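Local coordinates for protein glutamate--cysteine ligase GshA (Methylobacillus flagellatus KT, PDB 3K1T) that probably acts as a ligase that joins glutamate to cysteine to form gamma-glutamylcysteine, at residues 46-59 / 401-413. Sequence-based numbering, arbitrary orientation.
With SO4 (sulfate ion), chain B.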
ATOM      1  N   ALA A  46       5.432  11.232  -7.778  1.00 12.00           N
ATOM      2  CA  ALA A  46       6.741  11.803  -8.056  1.00 11.22           C
ATOM      3  C   ALA A  46       7.709  10.735  -8.518  1.00 11.12           C
ATOM      4  O   ALA A  46       7.552   9.541  -8.200  1.00 11.61           O
ATOM      5  CB  ALA A  46       7.297  12.497  -6.788  1.00 12.51           C
ATOM      6  N   SER A  47       8.743  11.166  -9.225  1.00 11.58           N
ATOM      7  CA  SER A  47       9.876  10.293  -9.518  1.00 11.72           C
ATOM      8  C   SER A  47      11.176  11.017  -9.224  1.00 12.21           C
ATOM      9  O   SER A  47      11.269  12.259  -9.385  1.00 13.85           O
ATOM     10  CB  SER A  47       9.863   9.783 -10.958  1.00 12.12           C
ATOM     11  OG  SER A  47      10.047  10.812 -11.891  1.00 13.26           O
ATOM     12  N   VAL A  48      12.174  10.260  -8.751  1.00 10.69           N
ATOM     13  CA  VAL A  48      13.468  10.838  -8.451  1.00 10.57           C
ATOM     14  C   VAL A  48      14.557  10.012  -9.128  1.00 11.71           C
ATOM     15  O   VAL A  48      14.595   8.783  -8.951  1.00 11.96           O
ATOM     16  CB  VAL A  48      13.726  10.914  -6.911  1.00 11.18           C
ATOM     17  CG1 VAL A  48      15.166  11.370  -6.612  1.00  9.57           C
ATOM     18  CG2 VAL A  48      12.713  11.851  -6.239  1.00  9.66           C
ATOM     19  N   ASP A  49      15.389  10.688  -9.917  1.00 11.82           N
ATOM     20  CA  ASP A  49      16.563  10.111 -10.564  1.00 13.15           C
ATOM     21  C   ASP A  49      17.728  10.142  -9.575  1.00 12.56           C
ATOM     22  O   ASP A  49      18.033  11.214  -9.019  1.00 12.79           O
ATOM     23  CB  ASP A  49      17.018  10.936 -11.766  1.00 13.94           C
ATOM     24  CG  ASP A  49      16.029  10.934 -12.941  1.00 19.17           C
ATOM     25  OD1 ASP A  49      14.934  10.353 -12.838  1.00 16.03           O
ATOM     26  OD2 ASP A  49      16.376  11.529 -14.005  1.00 18.83           O
ATOM     27  N   LEU A  50      18.389   8.988  -9.387  1.00 11.46           N
ATOM     28  CA  LEU A  50      19.583   8.908  -8.573  1.00 12.19           C
ATOM     29  C   LEU A  50      20.804   8.535  -9.418  1.00 11.41           C
ATOM     30  O   LEU A  50      20.664   7.953 -10.494  1.00 10.87           O
ATOM     31  CB  LEU A  50      19.425   7.832  -7.498  1.00 11.27           C
ATOM     32  CG  LEU A  50      18.209   7.892  -6.559  1.00 14.79           C
ATOM     33  CD1 LEU A  50      18.228   6.626  -5.635  1.00 13.64           C
ATOM     34  CD2 LEU A  50      18.193   9.215  -5.761  1.00 10.98           C
ATOM     35  N   ARG A  51      21.983   8.852  -8.888  1.00 11.48           N
ATOM     36  CA  ARG A  51      23.246   8.316  -9.377  1.00 11.21           C
ATOM     37  C   ARG A  51      24.055   7.705  -8.239  1.00 10.94           C
ATOM     38  O   ARG A  51      24.246   8.318  -7.182  1.00 10.68           O
ATOM     39  CB  ARG A  51      24.061   9.337 -10.154  1.00 11.37           C
ATOM     40  CG  ARG A  51      23.460   9.616 -11.530  1.00 13.62           C
ATOM     41  CD  ARG A  51      24.411  10.452 -12.368  1.00 15.13           C
ATOM     42  NE  ARG A  51      24.066  10.354 -13.771  1.00 14.52           N
ATOM     43  CZ  ARG A  51      24.796  10.841 -14.759  1.00 14.99           C
ATOM     44  NH1 ARG A  51      25.900  11.511 -14.493  1.00 15.54           N
ATOM     45  NH2 ARG A  51      24.397  10.663 -16.028  1.00 14.99           N
ATOM     46  N   ASN A  52      24.481   6.468  -8.484  1.00 10.85           N
ATOM     47  CA  ASN A  52      25.351   5.713  -7.571  1.00 10.89           C
ATOM     48  C   ASN A  52      26.777   5.749  -8.159  1.00 10.42           C
ATOM     49  O   ASN A  52      27.070   5.113  -9.178  1.00 11.97           O
ATOM     50  CB  ASN A  52      24.813   4.294  -7.477  1.00 11.28           C
ATOM     51  CG  ASN A  52      25.562   3.451  -6.466  1.00 12.48           C
ATOM     52  OD1 ASN A  52      26.615   3.848  -5.989  1.00 11.25           O
ATOM     53  ND2 ASN A  52      25.037   2.267  -6.165  1.00 11.14           N
ATOM     54  N   ALA A  53      27.641   6.516  -7.511  1.00 10.30           N
ATOM     55  CA  ALA A  53      29.028   6.721  -7.916  1.00 10.84           C
ATOM     56  C   ALA A  53      29.961   5.785  -7.140  1.00 11.70           C
ATOM     57  O   ALA A  53      31.186   5.834  -7.319  1.00 12.21           O
ATOM     58  CB  ALA A  53      29.406   8.192  -7.644  1.00 11.16           C
ATOM     59  N   GLY A  54      29.408   4.975  -6.233  1.00 11.58           N
ATOM     60  CA  GLY A  54      30.245   4.169  -5.317  1.00 11.50           C
ATOM     61  C   GLY A  54      30.807   4.984  -4.163  1.00 11.41           C
ATOM     62  O   GLY A  54      30.836   4.519  -3.012  1.00 12.19           O
ATOM     63  N   PHE A  55      31.279   6.196  -4.466  1.00 11.07           N
ATOM     64  CA  PHE A  55      31.728   7.130  -3.426  1.00 11.50           C
ATOM     65  C   PHE A  55      30.654   8.148  -2.974  1.00 12.26           C
ATOM     66  O   PHE A  55      30.902   8.994  -2.078  1.00 12.54           O
ATOM     67  CB  PHE A  55      33.011   7.835  -3.890  1.00 11.11           C
ATOM     68  CG  PHE A  55      32.863   8.651  -5.137  1.00 12.54           C
ATOM     69  CD1 PHE A  55      32.245   9.906  -5.095  1.00 16.20           C
ATOM     70  CD2 PHE A  55      33.378   8.203  -6.338  1.00 13.22           C
ATOM     71  CE1 PHE A  55      32.124  10.679  -6.232  1.00 19.25           C
ATOM     72  CE2 PHE A  55      33.262   8.980  -7.492  1.00 14.68           C
ATOM     73  CZ  PHE A  55      32.654  10.217  -7.437  1.00 16.01           C
ATOM     74  N   LYS A  56      29.462   8.035  -3.557  1.00 12.58           N
ATOM     75  CA  LYS A  56      28.371   8.974  -3.345  1.00 13.51           C
ATOM     76  C   LYS A  56      27.082   8.346  -3.874  1.00 12.27           C
ATOM     77  O   LYS A  56      27.116   7.613  -4.854  1.00 12.48           O
ATOM     78  CB  LYS A  56      28.668  10.257  -4.204  1.00 14.54           C
ATOM     79  CG  LYS A  56      27.874  11.380  -3.871  1.00 17.76           C
ATOM     80  CD  LYS A  56      28.429  12.667  -4.371  1.00 16.93           C
ATOM     81  CE  LYS A  56      27.557  13.788  -3.906  1.00 15.35           C
ATOM     82  NZ  LYS A  56      28.385  14.851  -3.263  1.00 13.65           N
ATOM     83  N   LEU A  57      25.940   8.663  -3.259  1.00 12.25           N
ATOM     84  CA  LEU A  57      24.627   8.258  -3.748  1.00 11.83           C
ATOM     85  C   LEU A  57      23.686   9.469  -3.611  1.00 12.44           C
ATOM     86  O   LEU A  57      23.338   9.842  -2.510  1.00 12.80           O
ATOM     87  CB  LEU A  57      24.081   7.044  -2.982  1.00 12.05           C
ATOM     88  CG  LEU A  57      22.682   6.584  -3.394  1.00 11.43           C
ATOM     89  CD1 LEU A  57      22.609   6.096  -4.874  1.00 11.08           C
ATOM     90  CD2 LEU A  57      22.191   5.498  -2.382  1.00 12.09           C
ATOM     91  N   ALA A  58      23.332  10.092  -4.730  1.00 11.67           N
ATOM     92  CA  ALA A  58      22.688  11.402  -4.698  1.00 12.03           C
ATOM     93  C   ALA A  58      21.566  11.516  -5.716  1.00 12.17           C
ATOM     94  O   ALA A  58      21.616  10.922  -6.802  1.00 12.03           O
ATOM     95  CB  ALA A  58      23.754  12.573  -4.894  1.00 11.20           C
ATOM     96  N   PRO A  59      20.522  12.259  -5.351  1.00 12.09           N
ATOM     97  CA  PRO A  59      19.500  12.570  -6.329  1.00 12.76           C
ATOM     98  C   PRO A  59      19.944  13.670  -7.282  1.00 13.43           C
ATOM     99  O   PRO A  59      20.606  14.643  -6.860  1.00 14.16           O
ATOM    100  CB  PRO A  59      18.317  13.029  -5.460  1.00 12.34           C
ATOM    101  CG  PRO A  59      18.987  13.700  -4.286  1.00 12.74           C
ATOM    102  CD  PRO A  59      20.284  12.935  -4.054  1.00 11.77           C
ATOM    103  N   ARG A 401      20.730  -2.355  -1.146  1.00 11.82           N
ATOM    104  CA  ARG A 401      20.984  -1.329  -2.127  1.00 11.84           C
ATOM    105  C   ARG A 401      19.680  -0.592  -2.452  1.00 11.42           C
ATOM    106  O   ARG A 401      19.643   0.662  -2.483  1.00 10.98           O
ATOM    107  CB  ARG A 401      21.585  -1.953  -3.398  1.00 11.76           C
ATOM    108  CG  ARG A 401      21.697  -0.976  -4.624  1.00 14.90           C
ATOM    109  CD  ARG A 401      22.958  -0.189  -4.631  1.00 14.66           C
ATOM    110  NE  ARG A 401      24.143  -1.022  -4.893  1.00 15.40           N
ATOM    111  CZ  ARG A 401      24.624  -1.369  -6.076  1.00 15.70           C
ATOM    112  NH1 ARG A 401      24.045  -0.963  -7.193  1.00 16.25           N
ATOM    113  NH2 ARG A 401      25.703  -2.151  -6.144  1.00 14.30           N
ATOM    114  N   PHE A 402      18.615  -1.357  -2.712  1.00 11.50           N
ATOM    115  CA  PHE A 402      17.332  -0.748  -3.108  1.00 12.16           C
ATOM    116  C   PHE A 402      16.631  -0.038  -1.965  1.00 11.76           C
ATOM    117  O   PHE A 402      15.968   0.982  -2.186  1.00 11.05           O
ATOM    118  CB  PHE A 402      16.455  -1.748  -3.930  1.00 12.20           C
ATOM    119  CG  PHE A 402      16.875  -1.790  -5.356  1.00 13.15           C
ATOM    120  CD1 PHE A 402      17.984  -2.544  -5.750  1.00 14.96           C
ATOM    121  CD2 PHE A 402      16.280  -0.969  -6.287  1.00 15.42           C
ATOM    122  CE1 PHE A 402      18.434  -2.529  -7.042  1.00 14.47           C
ATOM    123  CE2 PHE A 402      16.725  -0.957  -7.602  1.00 15.51           C
ATOM    124  CZ  PHE A 402      17.813  -1.724  -7.970  1.00 14.60           C
ATOM    125  N   TYR A 403      16.824  -0.522  -0.731  1.00 11.94           N
ATOM    126  CA  TYR A 403      16.364   0.211   0.437  1.00 11.61           C
ATOM    127  C   TYR A 403      17.041   1.593   0.487  1.00 11.62           C
ATOM    128  O   TYR A 403      16.351   2.628   0.705  1.00 11.37           O
ATOM    129  CB  TYR A 403      16.562  -0.557   1.766  1.00 11.80           C
ATOM    130  CG  TYR A 403      16.106   0.230   2.969  1.00 10.60           C
ATOM    131  CD1 TYR A 403      14.757   0.517   3.171  1.00 12.75           C
ATOM    132  CD2 TYR A 403      17.015   0.697   3.922  1.00 14.00           C
ATOM    133  CE1 TYR A 403      14.319   1.241   4.259  1.00 12.85           C
ATOM    134  CE2 TYR A 403      16.573   1.459   5.037  1.00 13.19           C
ATOM    135  CZ  TYR A 403      15.221   1.733   5.188  1.00 12.67           C
ATOM    136  OH  TYR A 403      14.767   2.478   6.280  1.00 13.97           O
ATOM    137  N   ALA A 404      18.366   1.618   0.282  1.00 11.02           N
ATOM    138  CA  ALA A 404      19.099   2.879   0.245  1.00 10.43           C
ATOM    139  C   ALA A 404      18.590   3.795  -0.885  1.00 10.52           C
ATOM    140  O   ALA A 404      18.407   4.987  -0.665  1.00 10.12           O
ATOM    141  CB  ALA A 404      20.640   2.658   0.126  1.00  9.60           C
ATOM    142  N   TYR A 405      18.322   3.241  -2.063  1.00  9.60           N
ATOM    143  CA  TYR A 405      17.744   4.050  -3.147  1.00  9.89           C
ATOM    144  C   TYR A 405      16.408   4.683  -2.696  1.00 11.18           C
ATOM    145  O   TYR A 405      16.137   5.876  -2.960  1.00 11.07           O
ATOM    146  CB  TYR A 405      17.510   3.214  -4.413  1.00  9.58           C
ATOM    147  CG  TYR A 405      18.752   2.825  -5.197  1.00 10.17           C
ATOM    148  CD1 TYR A 405      20.016   3.163  -4.764  1.00 10.48           C
ATOM    149  CD2 TYR A 405      18.651   2.101  -6.387  1.00 13.06           C
ATOM    150  CE1 TYR A 405      21.163   2.798  -5.512  1.00 12.15           C
ATOM    151  CE2 TYR A 405      19.789   1.737  -7.130  1.00 13.38           C
ATOM    152  CZ  TYR A 405      21.039   2.099  -6.685  1.00 12.40           C
ATOM    153  OH  TYR A 405      22.183   1.750  -7.391  1.00 12.90           O
ATOM    154  N   GLY A 406      15.567   3.884  -2.051  1.00 11.09           N
ATOM    155  CA  GLY A 406      14.261   4.388  -1.604  1.00 11.63           C
ATOM    156  C   GLY A 406      14.351   5.423  -0.493  1.00 11.27           C
ATOM    157  O   GLY A 406      13.510   6.328  -0.408  1.00 11.71           O
ATOM    158  N   VAL A 407      15.372   5.320   0.356  1.00 10.91           N
ATOM    159  CA  VAL A 407      15.610   6.339   1.384  1.00 10.82           C
ATOM    160  C   VAL A 407      16.015   7.708   0.747  1.00 11.32           C
ATOM    161  O   VAL A 407      15.419   8.763   1.034  1.00 10.42           O
ATOM    162  CB  VAL A 407      16.663   5.876   2.406  1.00 11.70           C
ATOM    163  CG1 VAL A 407      17.140   7.065   3.273  1.00 10.55           C
ATOM    164  CG2 VAL A 407      16.128   4.721   3.279  1.00 11.04           C
ATOM    165  N   VAL A 408      16.985   7.686  -0.163  1.00 11.12           N
ATOM    166  CA  VAL A 408      17.457   8.920  -0.771  1.00 10.64           C
ATOM    167  C   VAL A 408      16.346   9.519  -1.646  1.00 11.34           C
ATOM    168  O   VAL A 408      16.138  10.734  -1.654  1.00  9.99           O
ATOM    169  CB  VAL A 408      18.753   8.706  -1.565  1.00 10.74           C
ATOM    170  CG1 VAL A 408      19.229  10.033  -2.221  1.00  9.11           C
ATOM    171  CG2 VAL A 408      19.861   8.095  -0.599  1.00  9.61           C
ATOM    172  N   ALA A 409      15.580   8.669  -2.316  1.00 11.53           N
ATOM    173  CA  ALA A 409      14.423   9.170  -3.098  1.00 11.78           C
ATOM    174  C   ALA A 409      13.369   9.843  -2.248  1.00 10.86           C
ATOM    175  O   ALA A 409      12.844  10.901  -2.626  1.00 10.97           O
ATOM    176  CB  ALA A 409      13.784   8.048  -3.929  1.00 11.27           C
ATOM    177  N   ARG A 410      13.100   9.289  -1.073  1.00 10.98           N
ATOM    178  CA  ARG A 410      12.184   9.912  -0.127  1.00 11.04           C
ATOM    179  C   ARG A 410      12.729  11.224   0.507  1.00 11.29           C
ATOM    180  O   ARG A 410      11.956  12.120   0.811  1.00 10.97           O
ATOM    181  CB  ARG A 410      11.722   8.913   0.929  1.00 10.56           C
ATOM    182  CG  ARG A 410      10.696   7.873   0.364  1.00 11.57           C
ATOM    183  CD  ARG A 410      10.265   6.925   1.454  1.00 12.58           C
ATOM    184  NE  ARG A 410      11.354   6.023   1.839  1.00 12.44           N
ATOM    185  CZ  ARG A 410      11.454   5.421   3.039  1.00 12.48           C
ATOM    186  NH1 ARG A 410      10.510   5.542   3.979  1.00 12.86           N
ATOM    187  NH2 ARG A 410      12.453   4.613   3.283  1.00 14.33           N
ATOM    188  N   LEU A 411      14.031  11.339   0.707  1.00 10.87           N
ATOM    189  CA  LEU A 411      14.629  12.628   1.126  1.00 10.55           C
ATOM    190  C   LEU A 411      14.403  13.688   0.062  1.00 11.55           C
ATOM    191  O   LEU A 411      14.037  14.825   0.379  1.00 11.22           O
ATOM    192  CB  LEU A 411      16.129  12.486   1.424  1.00 10.89           C
ATOM    193  CG  LEU A 411      16.536  11.555   2.572  1.00 11.24           C
ATOM    194  CD1 LEU A 411      18.111  11.435   2.595  1.00 12.13           C
ATOM    195  CD2 LEU A 411      16.015  12.104   3.895  1.00 11.32           C
ATOM    196  N   ALA A 412      14.625  13.320  -1.198  1.00 12.09           N
ATOM    197  CA  ALA A 412      14.382  14.255  -2.322  1.00 12.24           C
ATOM    198  C   ALA A 412      12.878  14.609  -2.432  1.00 11.14           C
ATOM    199  O   ALA A 412      12.517  15.748  -2.707  1.00 10.91           O
ATOM    200  CB  ALA A 412      14.908  13.660  -3.638  1.00 10.41           C
ATOM    201  N   LEU A 413      12.000  13.633  -2.225  1.00 11.66           N
ATOM    202  CA  LEU A 413      10.554  13.898  -2.168  1.00 12.69           C
ATOM    203  C   LEU A 413      10.168  14.890  -1.087  1.00 12.58           C
ATOM    204  O   LEU A 413       9.389  15.836  -1.326  1.00 11.11           O
ATOM    205  CB  LEU A 413       9.770  12.588  -1.962  1.00 12.65           C
ATOM    206  CG  LEU A 413       8.255  12.694  -2.074  1.00 16.55           C
ATOM    207  CD1 LEU A 413       7.904  12.823  -3.547  1.00 15.74           C
ATOM    208  CD2 LEU A 413       7.540  11.453  -1.444  1.00 14.66           C
TER
HETATM  209  S   SO4 B 432      10.205  10.454 -15.452  1.00 21.90           S
HETATM  210  O1  SO4 B 432      10.971   9.450 -16.154  1.00 27.96           O
HETATM  211  O2  SO4 B 432       9.680   9.654 -14.390  1.00 25.53           O
HETATM  212  O3  SO4 B 432      11.039  11.507 -14.919  1.00 23.72           O
HETATM  213  O4  SO4 B 432       9.134  11.003 -16.314  1.00 22.65           O
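Val408 presents both of its methyl groups to the β-hairpin formed by residues 46-59: CG1 lies 3.6 Å from Pro59 CD and also touches Leu50 CD2, while CG2 meets Leu57 CD2. A branched valine suits this place because CG1 wedges between Leu50 and Pro59 and so spans both strands, and CG2 adds Leu57. Near Val48 the helix backbone comes closest, CA of Val48 being 5.7 Å from CA of Ala409; small Ala409 and Ala412 permit this, and Val48 CG1 rests 3.8 Å from Ala412 CB. Leu50 has CG beside its backbone N (chi1 -54°), which carries CD1 to CB of Tyr405, 3.7 Å away.

Leu57 CD1 packs against Tyr405 CE1, and the tyrosine then reaches past this apolar patch to a polar end. There Asn52 ND2 donates a nearly straight hydrogen bond (169°) to Tyr405 OH over 3.1 Å, its amide standing almost perpendicular to the ring and approaching at the ring's edge. Arg401 NH1 gives the same hydroxyl a second bond, so two donors grip one buried oxygen. The amide itself is steadied by an Asx turn, Asn52 OD1 accepting from Gly54 N at 3.0 Å. Arg401 also forms a salt bridge with Asp396, which helps to place its guanidinium.

Side chains alternate along the strand: Ser47 faces away from the helix and hydrogen-bonds a sulfate ion that probably came from the crystallisation liquor. Strand 340-349 pairs with strand 45-52 on the edge not used by strand 57-63, so helix 398-421 lies across one face of an antiparallel sheet, with helices 26-40 and 210-226 packed against helix 398-421.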